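Local coordinates for nisin immunity protein (Lactococcus lactis subsp. lactis, PDB 5XHB) that helps protect the nisin-producing cell against nisin supplied from outside, as a lipoprotein of the cell membrane, at residues E193-I202 with F211-L221; S98-L106 with S201-E209. All blocks are in the same frame, centred on the assembly; numbering follows the deposited sequence.

Contact 1 (E193-I202 with F211-L221); sequences EWDYGEIHSI and FAVEINDDFKL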
loop_
_atom_site.group_PDB
_atom_site.type_symbol
_atom_site.label_atom_id
_atom_site.label_comp_id
_atom_site.label_asym_id
_atom_site.label_seq_id
_atom_site.Cartn_x
_atom_site.Cartn_y
_atom_site.Cartn_z
ATOM N N GLU A 193 3.207 25.335 -12.724
ATOM C CA GLU A 193 4.331 24.420 -12.531
ATOM C C GLU A 193 4.293 23.778 -11.149
ATOM O O GLU A 193 4.224 24.467 -10.125
ATOM C CB GLU A 193 5.689 25.113 -12.713
ATOM C CG GLU A 193 6.853 24.146 -12.406
ATOM C CD GLU A 193 8.249 24.696 -12.714
ATOM O OE1 GLU A 193 8.386 25.612 -13.546
ATOM O OE2 GLU A 193 9.221 24.200 -12.108
ATOM N N TRP A 194 4.354 22.447 -11.126
ATOM C CA TRP A 194 4.520 21.720 -9.874
ATOM C C TRP A 194 5.856 21.025 -9.869
ATOM O O TRP A 194 6.225 20.379 -10.844
ATOM C CB TRP A 194 3.420 20.682 -9.676
ATOM C CG TRP A 194 2.139 21.228 -9.155
ATOM C CD1 TRP A 194 1.790 22.547 -8.985
ATOM C CD2 TRP A 194 1.030 20.453 -8.705
ATOM N NE1 TRP A 194 0.504 22.626 -8.472
ATOM C CE2 TRP A 194 0.024 21.353 -8.288
ATOM C CE3 TRP A 194 0.782 19.080 -8.624
ATOM C CZ2 TRP A 194 -1.208 20.919 -7.787
ATOM C CZ3 TRP A 194 -0.441 18.651 -8.124
ATOM C CH2 TRP A 194 -1.418 19.572 -7.708
ATOM N N ASP A 195 6.574 21.162 -8.761
ATOM C CA ASP A 195 7.834 20.468 -8.585
ATOM C C ASP A 195 7.584 19.395 -7.535
ATOM O O ASP A 195 7.208 19.712 -6.416
ATOM C CB ASP A 195 8.931 21.449 -8.159
ATOM C CG ASP A 195 9.080 22.608 -9.151
ATOM O OD1 ASP A 195 9.050 22.333 -10.367
ATOM O OD2 ASP A 195 9.191 23.782 -8.730
ATOM N N TYR A 196 7.751 18.134 -7.917
ATOM C CA TYR A 196 7.325 17.009 -7.079
ATOM C C TYR A 196 8.507 16.436 -6.322
ATOM O O TYR A 196 9.506 16.023 -6.936
ATOM C CB TYR A 196 6.702 15.894 -7.918
ATOM C CG TYR A 196 5.559 16.297 -8.823
ATOM C CD1 TYR A 196 5.776 17.106 -9.934
ATOM C CD2 TYR A 196 4.279 15.808 -8.609
ATOM C CE1 TYR A 196 4.729 17.456 -10.791
ATOM C CE2 TYR A 196 3.219 16.160 -9.461
ATOM C CZ TYR A 196 3.467 16.978 -10.558
ATOM O OH TYR A 196 2.443 17.334 -11.410
ATOM N N GLY A 197 8.388 16.382 -5.001
ATOM C CA GLY A 197 9.481 15.903 -4.174
ATOM C C GLY A 197 9.256 14.495 -3.639
ATOM O O GLY A 197 9.003 13.560 -4.400
ATOM N N GLU A 198 9.344 14.353 -2.318
ATOM C CA GLU A 198 9.247 13.039 -1.688
ATOM C C GLU A 198 7.810 12.563 -1.584
ATOM O O GLU A 198 6.880 13.365 -1.593
ATOM C CB GLU A 198 9.873 13.076 -0.294
ATOM C CG GLU A 198 11.337 13.427 -0.314
ATOM C CD GLU A 198 11.961 13.422 1.067
ATOM O OE1 GLU A 198 11.230 13.349 2.086
ATOM O OE2 GLU A 198 13.199 13.504 1.129
ATOM N N ILE A 199 7.645 11.250 -1.460
ATOM C CA ILE A 199 6.359 10.667 -1.097
ATOM C C ILE A 199 6.519 9.978 0.255
ATOM O O ILE A 199 7.503 9.271 0.485
ATOM C CB ILE A 199 5.851 9.673 -2.167
ATOM C CG1 ILE A 199 5.413 10.463 -3.407
ATOM C CG2 ILE A 199 4.654 8.879 -1.633
ATOM C CD1 ILE A 199 5.214 9.644 -4.611
ATOM N N HIS A 200 5.589 10.260 1.164
ATOM C CA HIS A 200 5.574 9.633 2.481
ATOM C C HIS A 200 4.232 9.013 2.738
ATOM O O HIS A 200 3.207 9.505 2.265
ATOM C CB HIS A 200 5.840 10.644 3.601
ATOM C CG HIS A 200 7.242 11.159 3.650
ATOM N ND1 HIS A 200 8.106 10.855 4.678
ATOM C CD2 HIS A 200 7.926 11.977 2.813
ATOM C CE1 HIS A 200 9.261 11.468 4.479
ATOM N NE2 HIS A 200 9.178 12.153 3.354
ATOM N N SER A 201 4.243 7.944 3.528
ATOM C CA SER A 201 3.019 7.436 4.140
ATOM C C SER A 201 2.408 8.496 5.045
ATOM O O SER A 201 3.096 9.414 5.490
ATOM C CB SER A 201 3.332 6.180 4.972
ATOM O OG SER A 201 4.027 5.235 4.181
ATOM N N ILE A 202 1.125 8.345 5.349
ATOM C CA ILE A 202 0.489 9.173 6.359
ATOM C C ILE A 202 0.198 8.257 7.559
ATOM O O ILE A 202 -0.350 7.173 7.389
ATOM C CB ILE A 202 -0.782 9.823 5.811
ATOM C CG1 ILE A 202 -0.408 10.875 4.760
ATOM C CG2 ILE A 202 -1.624 10.443 6.923
ATOM C CD1 ILE A 202 -1.588 11.376 3.998
ATOM N N PHE A 211 -1.685 9.000 0.732
ATOM C CA PHE A 211 -0.287 9.256 1.039
ATOM C C PHE A 211 0.003 10.734 0.865
ATOM O O PHE A 211 -0.878 11.495 0.448
ATOM C CB PHE A 211 0.636 8.400 0.169
ATOM C CG PHE A 211 0.312 8.443 -1.309
ATOM C CD1 PHE A 211 0.896 9.391 -2.134
ATOM C CD2 PHE A 211 -0.560 7.517 -1.869
ATOM C CE1 PHE A 211 0.598 9.430 -3.495
ATOM C CE2 PHE A 211 -0.867 7.547 -3.221
ATOM C CZ PHE A 211 -0.287 8.508 -4.037
ATOM N N ALA A 212 1.217 11.146 1.221
ATOM C CA ALA A 212 1.589 12.554 1.147
ATOM C C ALA A 212 2.577 12.794 0.011
ATOM O O ALA A 212 3.527 12.034 -0.159
ATOM C CB ALA A 212 2.190 13.016 2.470
ATOM N N VAL A 213 2.339 13.832 -0.780
ATOM C CA VAL A 213 3.253 14.156 -1.875
ATOM C C VAL A 213 3.778 15.565 -1.686
ATOM O O VAL A 213 2.999 16.496 -1.504
ATOM C CB VAL A 213 2.560 14.061 -3.259
ATOM C CG1 VAL A 213 3.617 14.166 -4.392
ATOM C CG2 VAL A 213 1.768 12.779 -3.364
ATOM N N GLU A 214 5.096 15.715 -1.722
ATOM C CA GLU A 214 5.724 17.022 -1.664
ATOM C C GLU A 214 5.512 17.757 -2.991
ATOM O O GLU A 214 5.976 17.302 -4.039
ATOM C CB GLU A 214 7.218 16.865 -1.360
ATOM C CG GLU A 214 7.857 18.042 -0.676
ATOM C CD GLU A 214 9.246 17.716 -0.139
ATOM O OE1 GLU A 214 9.896 16.760 -0.642
ATOM O OE2 GLU A 214 9.689 18.425 0.785
ATOM N N ILE A 215 4.760 18.854 -2.943
ATOM C CA ILE A 215 4.519 19.696 -4.111
ATOM C C ILE A 215 5.093 21.061 -3.799
ATOM O O ILE A 215 4.633 21.719 -2.868
ATOM C CB ILE A 215 3.028 19.855 -4.450
ATOM C CG1 ILE A 215 2.354 18.496 -4.706
ATOM C CG2 ILE A 215 2.858 20.781 -5.649
ATOM C CD1 ILE A 215 2.924 17.738 -5.863
ATOM N N ASN A 216 6.078 21.489 -4.577
ATOM C CA ASN A 216 6.786 22.736 -4.281
ATOM C C ASN A 216 7.290 22.708 -2.835
ATOM O O ASN A 216 8.087 21.835 -2.491
ATOM C CB ASN A 216 5.879 23.924 -4.599
ATOM C CG ASN A 216 5.473 23.931 -6.065
ATOM O OD1 ASN A 216 6.164 23.336 -6.893
ATOM N ND2 ASN A 216 4.341 24.559 -6.389
ATOM N N ASP A 217 6.814 23.597 -1.972
ATOM C CA ASP A 217 7.373 23.643 -0.629
ATOM C C ASP A 217 6.483 23.079 0.477
ATOM O O ASP A 217 6.675 23.425 1.644
ATOM C CB ASP A 217 7.742 25.081 -0.263
ATOM C CG ASP A 217 8.858 25.620 -1.127
ATOM O OD1 ASP A 217 9.993 25.125 -0.998
ATOM O OD2 ASP A 217 8.596 26.518 -1.943
ATOM N N ASP A 218 5.515 22.232 0.153
ATOM C CA ASP A 218 4.887 21.506 1.257
ATOM C C ASP A 218 4.202 20.226 0.850
ATOM O O ASP A 218 3.907 19.980 -0.324
ATOM C CB ASP A 218 3.903 22.395 2.042
ATOM C CG ASP A 218 2.597 22.577 1.350
ATOM O OD1 ASP A 218 2.634 22.834 0.127
ATOM O OD2 ASP A 218 1.537 22.464 2.033
ATOM N N PHE A 219 3.961 19.397 1.859
ATOM C CA PHE A 219 3.381 18.090 1.630
ATOM C C PHE A 219 1.876 18.210 1.493
ATOM O O PHE A 219 1.212 18.803 2.349
ATOM C CB PHE A 219 3.760 17.145 2.761
ATOM C CG PHE A 219 5.153 16.601 2.633
ATOM C CD1 PHE A 219 5.405 15.517 1.797
ATOM C CD2 PHE A 219 6.204 17.175 3.331
ATOM C CE1 PHE A 219 6.694 15.012 1.673
ATOM C CE2 PHE A 219 7.495 16.679 3.206
ATOM C CZ PHE A 219 7.737 15.597 2.370
ATOM N N LYS A 220 1.347 17.655 0.400
ATOM C CA LYS A 220 -0.091 17.671 0.136
ATOM C C LYS A 220 -0.695 16.273 0.251
ATOM O O LYS A 220 -0.051 15.283 -0.084
ATOM C CB LYS A 220 -0.368 18.213 -1.271
ATOM C CG LYS A 220 0.165 19.620 -1.518
ATOM C CD LYS A 220 -0.449 20.627 -0.543
ATOM C CE LYS A 220 -0.245 22.073 -1.049
ATOM N NZ LYS A 220 -0.379 23.105 0.022
ATOM N N LEU A 221 -1.958 16.214 0.660
ATOM C CA LEU A 221 -2.682 14.959 0.800
ATOM C C LEU A 221 -3.164 14.434 -0.538
ATOM O O LEU A 221 -3.827 15.156 -1.293
ATOM C CB LEU A 221 -3.872 15.165 1.748
ATOM C CG LEU A 221 -4.932 14.063 1.737
ATOM C CD1 LEU A 221 -4.325 12.789 2.270
ATOM C CD2 LEU A 221 -6.160 14.483 2.556
#
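Five backbone hydrogen bonds tie E193-I202 to F211-N216. H200 and A212 form a hydrogen-bonded pair, with H200 N to A212 O at 3.0 Å and A212 N to H200 O at 2.8 Å. G197 N binds E214 O, E214 N binds E198 O, and N216 N binds D195 O. The register slips by one residue between Y196-I215 and I199-V213, which marks a beta bulge.

Side chains supply two more bonds to the backbone. At the bulge E214 OE1 accepts E198 N at 3.0 Å through its anti lone pair. The bond is nearly straight, 176° at the hydrogen. The E214 chain is extended, with CG anti to the backbone N (chi1 -154°), and this carries the carboxylate across to E198. N216 OD1 takes D195 N at 2.9 Å.

The two strands are the arms of an antiparallel hairpin in the C-terminal antiparallel sheet, within the Spa1 C-terminal domain family. A type II' turn, I215 to D218, leads into the next strand, F219 included.

On one side of the sheet, I215 CG2 sits over the five-membered ring of W194, 3.6 Å from its centroid, a CH-pi contact. I215 CD1 lies 3.6 Å from Y196 CD2. The Y196 hydroxyl bonds to S129 O.

On the other side, H200 meets F219 with ring planes 87° apart. H200 NE2 donates to E198 OE1 at 2.7 Å, close to the imidazole plane. With ND1 bonded to G152 O, both ring nitrogens are engaged, which fixes the ring's rotation.

Contact 2 (S98-L106 with S201-E209); sequences SDKGAVKAL and SIRGKSLTE. With SO4 (sulfate ion), chain B.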
loop_
_atom_site.group_PDB
_atom_site.type_symbol
_atom_site.label_atom_id
_atom_site.label_comp_id
_atom_site.label_asym_id
_atom_site.label_seq_id
_atom_site.Cartn_x
_atom_site.Cartn_y
_atom_site.Cartn_z
ATOM N N SER A 98 -1.045 -0.377 13.955
ATOM C CA SER A 98 -0.386 0.914 14.143
ATOM C C SER A 98 0.718 1.154 13.107
ATOM O O SER A 98 1.134 2.299 12.881
ATOM C CB SER A 98 0.197 1.005 15.550
ATOM O OG SER A 98 1.256 0.078 15.701
ATOM N N ASP A 99 1.177 0.075 12.466
ATOM C CA ASP A 99 2.215 0.154 11.447
ATOM C C ASP A 99 1.681 0.203 9.995
ATOM O O ASP A 99 2.472 0.166 9.051
ATOM C CB ASP A 99 3.172 -1.036 11.566
ATOM C CG ASP A 99 4.021 -0.999 12.831
ATOM O OD1 ASP A 99 4.212 0.093 13.397
ATOM O OD2 ASP A 99 4.513 -2.068 13.251
ATOM N N LYS A 100 0.365 0.269 9.813
ATOM C CA LYS A 100 -0.188 0.250 8.460
ATOM C C LYS A 100 0.337 1.456 7.701
ATOM O O LYS A 100 0.526 2.520 8.282
ATOM C CB LYS A 100 -1.720 0.248 8.470
ATOM C CG LYS A 100 -2.348 1.467 9.081
ATOM C CD LYS A 100 -3.847 1.565 8.757
ATOM C CE LYS A 100 -4.641 0.427 9.349
ATOM N NZ LYS A 100 -6.097 0.508 8.974
ATOM N N GLY A 101 0.602 1.269 6.412
ATOM C CA GLY A 101 1.174 2.323 5.591
ATOM C C GLY A 101 2.689 2.455 5.673
ATOM O O GLY A 101 3.326 2.822 4.689
ATOM N N ALA A 102 3.266 2.189 6.846
ATOM C CA ALA A 102 4.721 2.239 7.007
ATOM C C ALA A 102 5.361 1.074 6.277
ATOM O O ALA A 102 6.426 1.207 5.663
ATOM C CB ALA A 102 5.113 2.209 8.491
ATOM N N VAL A 103 4.687 -0.065 6.371
ATOM C CA VAL A 103 5.072 -1.311 5.724
ATOM C C VAL A 103 3.884 -1.794 4.901
ATOM O O VAL A 103 2.752 -1.840 5.410
ATOM C CB VAL A 103 5.466 -2.398 6.755
ATOM C CG1 VAL A 103 5.808 -3.715 6.049
ATOM C CG2 VAL A 103 6.615 -1.920 7.636
ATOM N N LYS A 104 4.122 -2.143 3.638
ATOM C CA LYS A 104 3.029 -2.535 2.738
ATOM C C LYS A 104 2.387 -3.838 3.185
ATOM O O LYS A 104 3.054 -4.720 3.731
ATOM C CB LYS A 104 3.542 -2.655 1.293
ATOM C CG LYS A 104 3.935 -1.294 0.702
ATOM C CD LYS A 104 4.630 -1.354 -0.659
ATOM C CE LYS A 104 4.820 0.078 -1.198
ATOM N NZ LYS A 104 5.599 0.172 -2.466
ATOM N N ALA A 105 1.084 -3.956 2.959
ATOM C CA ALA A 105 0.378 -5.192 3.254
ATOM C C ALA A 105 0.740 -6.227 2.199
ATOM O O ALA A 105 1.241 -5.885 1.123
ATOM C CB ALA A 105 -1.143 -4.967 3.283
ATOM N N LEU A 106 0.473 -7.482 2.530
ATOM C CA LEU A 106 0.706 -8.619 1.642
ATOM C C LEU A 106 0.182 -8.358 0.235
ATOM O O LEU A 106 -0.963 -7.939 0.071
ATOM C CB LEU A 106 0.032 -9.868 2.228
ATOM C CG LEU A 106 0.188 -11.148 1.402
ATOM C CD1 LEU A 106 1.657 -11.545 1.334
ATOM C CD2 LEU A 106 -0.671 -12.272 1.981
ATOM N N SER A 201 4.243 7.944 3.528
ATOM C CA SER A 201 3.019 7.436 4.140
ATOM C C SER A 201 2.408 8.496 5.045
ATOM O O SER A 201 3.096 9.414 5.490
ATOM C CB SER A 201 3.332 6.180 4.972
ATOM O OG SER A 201 4.027 5.235 4.181
ATOM N N ILE A 202 1.125 8.345 5.349
ATOM C CA ILE A 202 0.489 9.173 6.359
ATOM C C ILE A 202 0.198 8.257 7.559
ATOM O O ILE A 202 -0.350 7.173 7.389
ATOM C CB ILE A 202 -0.782 9.823 5.811
ATOM C CG1 ILE A 202 -0.408 10.875 4.760
ATOM C CG2 ILE A 202 -1.624 10.443 6.923
ATOM C CD1 ILE A 202 -1.588 11.376 3.998
ATOM N N ARG A 203 0.607 8.672 8.753
ATOM C CA ARG A 203 0.480 7.803 9.930
ATOM C C ARG A 203 -0.969 7.396 10.146
ATOM O O ARG A 203 -1.862 8.230 10.061
ATOM C CB ARG A 203 1.018 8.503 11.171
ATOM C CG ARG A 203 2.448 8.933 11.033
ATOM C CD ARG A 203 2.991 9.473 12.343
ATOM N NE ARG A 203 4.030 10.461 12.079
ATOM C CZ ARG A 203 4.647 11.168 13.018
ATOM N NH1 ARG A 203 4.352 10.974 14.297
ATOM N NH2 ARG A 203 5.557 12.068 12.678
ATOM N N GLY A 204 -1.201 6.108 10.372
ATOM C CA GLY A 204 -2.552 5.625 10.584
ATOM C C GLY A 204 -3.342 5.312 9.330
ATOM O O GLY A 204 -4.519 4.970 9.420
ATOM N N LYS A 205 -2.716 5.430 8.162
ATOM C CA LYS A 205 -3.388 5.109 6.911
ATOM C C LYS A 205 -2.531 4.212 6.034
ATOM O O LYS A 205 -1.328 4.428 5.914
ATOM C CB LYS A 205 -3.743 6.396 6.140
ATOM C CG LYS A 205 -4.547 7.400 6.967
ATOM C CD LYS A 205 -5.287 8.427 6.100
ATOM C CE LYS A 205 -6.012 9.462 6.974
ATOM N NZ LYS A 205 -6.736 10.521 6.196
ATOM N N SER A 206 -3.141 3.203 5.419
ATOM C CA SER A 206 -2.426 2.435 4.405
ATOM C C SER A 206 -2.150 3.308 3.178
ATOM O O SER A 206 -2.872 4.272 2.930
ATOM C CB SER A 206 -3.220 1.192 4.012
ATOM O OG SER A 206 -4.370 1.562 3.284
ATOM N N LEU A 207 -1.105 2.982 2.418
ATOM C CA LEU A 207 -0.771 3.765 1.220
ATOM C C LEU A 207 -1.894 3.688 0.196
ATOM O O LEU A 207 -2.133 4.633 -0.559
ATOM C CB LEU A 207 0.539 3.278 0.596
ATOM C CG LEU A 207 1.825 3.641 1.339
ATOM C CD1 LEU A 207 3.027 2.927 0.716
ATOM C CD2 LEU A 207 2.051 5.153 1.326
ATOM N N THR A 208 -2.590 2.555 0.178
ATOM C CA THR A 208 -3.748 2.385 -0.694
ATOM C C THR A 208 -4.823 3.424 -0.394
ATOM O O THR A 208 -5.524 3.867 -1.300
ATOM C CB THR A 208 -4.339 0.951 -0.560
ATOM O OG1 THR A 208 -3.382 0.016 -1.062
ATOM C CG2 THR A 208 -5.614 0.811 -1.365
ATOM N N GLU A 209 -4.938 3.825 0.871
ATOM C CA GLU A 209 -5.938 4.812 1.290
ATOM C C GLU A 209 -5.527 6.233 0.909
ATOM O O GLU A 209 -6.290 6.983 0.296
ATOM C CB GLU A 209 -6.155 4.801 2.803
ATOM C CG GLU A 209 -6.695 3.543 3.461
ATOM C CD GLU A 209 -6.632 3.682 4.985
ATOM O OE1 GLU A 209 -7.205 4.671 5.508
ATOM O OE2 GLU A 209 -5.975 2.853 5.652
HETATM S S SO4 B . -0.323 -0.478 1.367
HETATM O O1 SO4 B . 0.259 0.278 2.496
HETATM O O2 SO4 B . 0.431 -0.200 0.148
HETATM O O3 SO4 B . -0.275 -1.916 1.630
HETATM O O4 SO4 B . -1.705 -0.036 1.219
HETATM O O HOH W 1 0.170 3.834 10.725
HETATM O O HOH W 2 1.468 5.152 7.683
#
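S201 OG donates a hydrogen bond to G101 O at 2.6 Å. This joins the loop after strand 90-96 to the end of strand 191-202, where the two beta-sheet halves of NisI meet. After S201, a type II beta turn runs from I202 to K205.

The S201 hydroxyl lies beside its own backbone N, anti to the carbonyl carbon (chi1 -53°). It reaches G101 O from above the carbonyl plane, 54° out of it. S201 OG also bonds to Q155 NE2. G101 CA approaches K205 O at 3.3 Å in a CA-H...O contact.

K100 folds over the turn. Its CG stands between the backbone N and the carbonyl carbon (chi1 63°), and the chain bends again at chi3. This puts K100 CD 3.5 Å from G204 O. K100 NZ stays 4.1 Å from E209 OE2, too far apart for a salt bridge. That E209 oxygen receives S206 N from above the carboxylate plane.

K104 is extended, and its CE packs obliquely against L207 CD1. Its NZ forms a salt bridge with D120.

Water 1 gives protons to S98 O and K100 O and accepts G204 N. It thus links three backbone groups across the contact.

A sulfate ion, probably from the crystallisation liquor, lies between the segments. A105 N binds O3, and L207 N binds O1. R107 and Y134 OH bind it as well. T208 grips O4 twice. T208 OG1 donates to sulfate O4 at 2.8 Å, and T208 N donates to the same O4 at 2.9 Å.

Contacts 1 and 2 share S201 and I202, at the end of strand 191-202. Their centres are about 17 Å apart. Contact 1 is internal to the C-terminal sheet and lies about 17 Å from the chain centre. Contact 2 is about 6 Å from that centre and joins this sheet to the loop following the N-terminal one. Neighbouring residues divide the work: I202 packs on A212 and L221 in contact 1, while S201 turns to the loop in contact 2. The chain that connects the two hairpin strands carries L207 and T208, whose amides bind the sulfate. The ion belongs to contact 2 and not to the hairpin pairing.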